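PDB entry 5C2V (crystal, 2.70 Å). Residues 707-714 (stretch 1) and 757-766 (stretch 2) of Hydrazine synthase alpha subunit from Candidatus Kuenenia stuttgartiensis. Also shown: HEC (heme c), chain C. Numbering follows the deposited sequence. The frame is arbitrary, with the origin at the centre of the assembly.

Stretch 1 (707-714) YVNPSAAI
Stretch 2 757-766: IVEWIDLGAQ

A helix running out into a Schellman turn packs against an irregular strand-free segment, and the register is marked by two close CA pairs: the CA of Ser-711 lies 3.9 Å from the CA of Asp-762, and the CA of Pro-710 4.5 Å from that of Gly-764. Stretch 1 is extended at Val-708 (phi/psi -140/127) and Asn-709 (-112/107), then makes a type II turn from Asn-709 to Ala-712, closed by Ala-712 N to Asn-709 O at 3.0 Å, with Pro-710 at -59/132 and Ser-711 at 60/18.

Stretch 2 enters already helical at Ile-757, whose O accepts from Ile-761 N at 2.9 Å. Val-758 (chi1 t) points sideways, yet its CG1 reaches Ala-713 CB at 3.7 Å. Glu-759 (m, t) turns away. Trp-760 (chi1 t, chi2 64°) starts sideways but its indole comes nearer, placing CZ3 4.4 Å from Val-708 CG2, while NE1 donates to Gln-766 O at 2.6 Å and so ties the helix to the chain beyond its turn.

Ile-761 (m, t) points toward stretch 1, and its CG2 sits 3.2 Å from Asn-709 O and 3.8 Å from Ala-713 CA; its CD1 is 4.3 Å from CG2 of Val-708 (chi1 t). The carbonyl O of Ile-761 accepts from Ser-711 N at 2.9 Å (151°) as well as from Gly-764 N at 3.0 Å, so one helix-end acceptor serves both segments.

Asp-762 has an off-well chi1 of -96° and chi2 of 11°, bringing its carboxylate nearer: OD1 accepts from Ala-713 N at 2.8 Å, with a bent angle of 131°. One water donates to Asp-762 OD1 at 3.2 Å and accepts from Ile-714 N at 3.0 Å, extending the link by a residue. The Asp-762 main-chain O meets Ser-711 CA in a 3.4 Å CA-H...O contact. Ala-713 points toward stretch 2, and its CB lies 3.2 Å from Asp-762 OD1.

Leu-763 (m, t) points away. Gly-764, at 108/4, leaves helical geometry; at these angles a CB would be jammed against the carbonyl O of Leu-763, which by itself calls for glycine, and it would also clash with Gln-766 NE2. Gly-764 O lies 4.0 Å from Pro-710 CB. Ala-765 (57/50) returns its N to Trp-760 O at 2.9 Å and turns its CB toward Val-708 CG1, 4.0 Å away. Gln-766 (m, p, chi3 3°) is out of reach of stretch 1, but its NE2 donates to Leu-763 O at 2.6 Å.

Beyond the contact, Tyr-707 (chi1 m, chi2 -83°) points sideways from CA to CB and the end of its side chain leads off from stretch 2, its OH donating to heme c O1A at 3.1 Å.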

# COMPACT_ATOMS: atom_id res chain seq x y z
N TYR D 707 1.12 22.79 6.58
CA TYR D 707 1.76 23.20 7.82
C TYR D 707 1.69 22.22 9.00
O TYR D 707 2.33 22.45 10.02
CB TYR D 707 1.17 24.54 8.27
CG TYR D 707 1.18 25.58 7.18
CD1 TYR D 707 2.32 26.34 6.93
CD2 TYR D 707 0.06 25.80 6.39
CE1 TYR D 707 2.33 27.29 5.93
CE2 TYR D 707 0.07 26.75 5.39
CZ TYR D 707 1.21 27.49 5.16
OH TYR D 707 1.22 28.44 4.17
N VAL D 708 0.94 21.13 8.86
CA VAL D 708 0.70 20.28 10.03
C VAL D 708 0.72 18.78 9.73
O VAL D 708 0.03 18.30 8.83
CB VAL D 708 -0.67 20.62 10.69
CG1 VAL D 708 -1.12 19.50 11.62
CG2 VAL D 708 -0.59 21.94 11.45
N ASN D 709 1.53 18.05 10.49
CA ASN D 709 1.52 16.59 10.45
C ASN D 709 0.97 16.03 11.76
O ASN D 709 1.63 16.08 12.79
CB ASN D 709 2.93 16.05 10.19
CG ASN D 709 3.44 16.41 8.81
OD1 ASN D 709 3.52 15.55 7.93
ND2 ASN D 709 3.80 17.67 8.61
N PRO D 710 -0.27 15.50 11.72
CA PRO D 710 -0.91 14.97 12.93
C PRO D 710 -0.11 13.84 13.58
O PRO D 710 0.34 12.90 12.91
CB PRO D 710 -2.25 14.47 12.41
CG PRO D 710 -2.53 15.35 11.24
CD PRO D 710 -1.20 15.55 10.58
N SER D 711 0.06 13.96 14.89
CA SER D 711 0.84 13.05 15.73
C SER D 711 2.31 12.94 15.32
O SER D 711 3.00 12.00 15.70
CB SER D 711 0.20 11.66 15.73
OG SER D 711 1.00 10.73 16.45
N ALA D 712 2.79 13.90 14.54
CA ALA D 712 4.21 14.22 14.51
C ALA D 712 4.38 15.74 14.43
O ALA D 712 4.13 16.34 13.39
CB ALA D 712 4.90 13.54 13.34
N ALA D 713 4.86 16.35 15.51
CA ALA D 713 5.11 17.78 15.49
C ALA D 713 6.45 18.04 14.83
O ALA D 713 6.65 19.06 14.17
CB ALA D 713 5.07 18.35 16.90
N ILE D 714 7.35 17.09 15.01
CA ILE D 714 8.71 17.18 14.51
C ILE D 714 8.75 17.15 12.98
O ILE D 714 9.71 17.61 12.37
CB ILE D 714 9.57 16.04 15.10
CG1 ILE D 714 11.06 16.29 14.88
CG2 ILE D 714 9.13 14.70 14.55
CD1 ILE D 714 11.94 15.21 15.47
N ILE D 757 1.59 24.49 21.11
CA ILE D 757 1.34 24.13 19.71
C ILE D 757 1.90 22.73 19.41
O ILE D 757 1.23 21.92 18.76
CB ILE D 757 1.96 25.16 18.74
CG1 ILE D 757 1.34 26.53 18.96
CG2 ILE D 757 1.77 24.71 17.30
CD1 ILE D 757 1.87 27.60 18.04
N VAL D 758 3.11 22.47 19.88
CA VAL D 758 3.74 21.15 19.71
C VAL D 758 2.86 20.04 20.27
O VAL D 758 2.61 19.03 19.60
CB VAL D 758 5.12 21.10 20.39
CG1 VAL D 758 5.67 19.68 20.35
CG2 VAL D 758 6.08 22.07 19.72
N GLU D 759 2.40 20.22 21.51
CA GLU D 759 1.51 19.27 22.15
C GLU D 759 0.22 19.08 21.36
O GLU D 759 -0.25 17.96 21.19
CB GLU D 759 1.18 19.71 23.58
CG GLU D 759 2.28 19.44 24.59
CD GLU D 759 1.86 19.81 26.00
OE1 GLU D 759 1.14 20.81 26.17
OE2 GLU D 759 2.26 19.09 26.94
N TRP D 760 -0.34 20.19 20.90
CA TRP D 760 -1.57 20.15 20.11
C TRP D 760 -1.40 19.29 18.87
O TRP D 760 -2.25 18.45 18.57
CB TRP D 760 -2.00 21.57 19.71
CG TRP D 760 -3.09 21.59 18.69
CD1 TRP D 760 -4.36 21.12 18.84
CD2 TRP D 760 -3.01 22.11 17.36
NE1 TRP D 760 -5.08 21.32 17.68
CE2 TRP D 760 -4.27 21.93 16.76
CE3 TRP D 760 -2.00 22.73 16.61
CZ2 TRP D 760 -4.55 22.32 15.45
CZ3 TRP D 760 -2.27 23.12 15.32
CH2 TRP D 760 -3.53 22.92 14.75
N ILE D 761 -0.30 19.48 18.15
CA ILE D 761 -0.04 18.71 16.94
C ILE D 761 0.22 17.24 17.25
O ILE D 761 -0.30 16.35 16.57
CB ILE D 761 1.15 19.29 16.15
CG1 ILE D 761 0.85 20.73 15.73
CG2 ILE D 761 1.45 18.43 14.94
CD1 ILE D 761 1.91 21.33 14.84
N ASP D 762 1.02 16.98 18.28
CA ASP D 762 1.33 15.61 18.68
C ASP D 762 0.09 14.84 19.14
O ASP D 762 0.03 13.62 19.02
CB ASP D 762 2.39 15.60 19.78
CG ASP D 762 3.80 15.41 19.24
OD1 ASP D 762 3.98 15.50 18.01
OD2 ASP D 762 4.72 15.18 20.05
N LEU D 763 -0.89 15.57 19.66
CA LEU D 763 -2.14 14.97 20.11
C LEU D 763 -3.06 14.59 18.95
O LEU D 763 -4.10 13.97 19.15
CB LEU D 763 -2.88 15.92 21.06
CG LEU D 763 -2.43 15.95 22.52
CD1 LEU D 763 -3.11 17.10 23.25
CD2 LEU D 763 -2.73 14.63 23.21
N GLY D 764 -2.67 14.97 17.74
CA GLY D 764 -3.50 14.72 16.57
C GLY D 764 -4.14 15.98 16.00
O GLY D 764 -4.94 15.89 15.06
N ALA D 765 -3.81 17.13 16.58
CA ALA D 765 -4.24 18.43 16.06
C ALA D 765 -5.75 18.55 15.95
O ALA D 765 -6.27 18.94 14.90
CB ALA D 765 -3.58 18.69 14.71
N GLN D 766 -6.45 18.22 17.03
CA GLN D 766 -7.91 18.33 17.04
C GLN D 766 -8.36 19.78 17.15
O GLN D 766 -7.55 20.70 17.21
CB GLN D 766 -8.50 17.51 18.19
CG GLN D 766 -8.28 16.01 18.09
CD GLN D 766 -6.92 15.58 18.59
OE1 GLN D 766 -6.13 16.40 19.06
NE2 GLN D 766 -6.62 14.29 18.48
FE HEC C . 4.64 34.26 9.84
CHA HEC C . 5.74 33.06 6.82
CHB HEC C . 3.58 31.11 10.71
CHC HEC C . 3.63 35.43 12.94
CHD HEC C . 5.45 37.47 8.93
NA HEC C . 4.62 32.44 8.92
C1A HEC C . 5.20 32.15 7.70
C2A HEC C . 5.14 30.71 7.51
C3A HEC C . 4.54 30.17 8.58
C4A HEC C . 4.21 31.25 9.49
CMA HEC C . 4.27 28.67 8.80
CAA HEC C . 5.67 29.94 6.28
CBA HEC C . 4.58 29.86 5.21
CGA HEC C . 5.04 28.98 4.08
O1A HEC C . 4.18 28.41 3.37
O2A HEC C . 6.28 28.85 3.90
NB HEC C . 3.72 33.44 11.49
C1B HEC C . 3.48 32.09 11.68
C2B HEC C . 3.10 31.89 13.07
C3B HEC C . 3.11 33.09 13.68
C4B HEC C . 3.50 34.08 12.70
CMB HEC C . 2.74 30.54 13.71
CAB HEC C . 2.78 33.39 15.16
CBB HEC C . 3.92 32.87 16.07
NC HEC C . 4.56 36.10 10.76
C1C HEC C . 4.11 36.36 12.04
C2C HEC C . 4.32 37.77 12.32
C3C HEC C . 4.71 38.35 11.18
C4C HEC C . 4.94 37.30 10.20
CMC HEC C . 3.79 38.48 13.59
CAC HEC C . 4.99 39.86 10.96
CBC HEC C . 6.19 40.33 11.82
ND HEC C . 5.46 35.13 8.12
C1D HEC C . 5.74 36.49 8.00
C2D HEC C . 6.37 36.73 6.73
C3D HEC C . 6.49 35.36 6.05
C4D HEC C . 5.88 34.42 6.99
CMD HEC C . 6.86 38.09 6.17
CAD HEC C . 7.10 35.11 4.65
CBD HEC C . 7.92 33.83 4.51
CGD HEC C . 9.01 33.74 5.55
O1D HEC C . 9.47 32.60 5.82
O2D HEC C . 9.42 34.79 6.10
O HOH W 1 7.00 15.04 17.12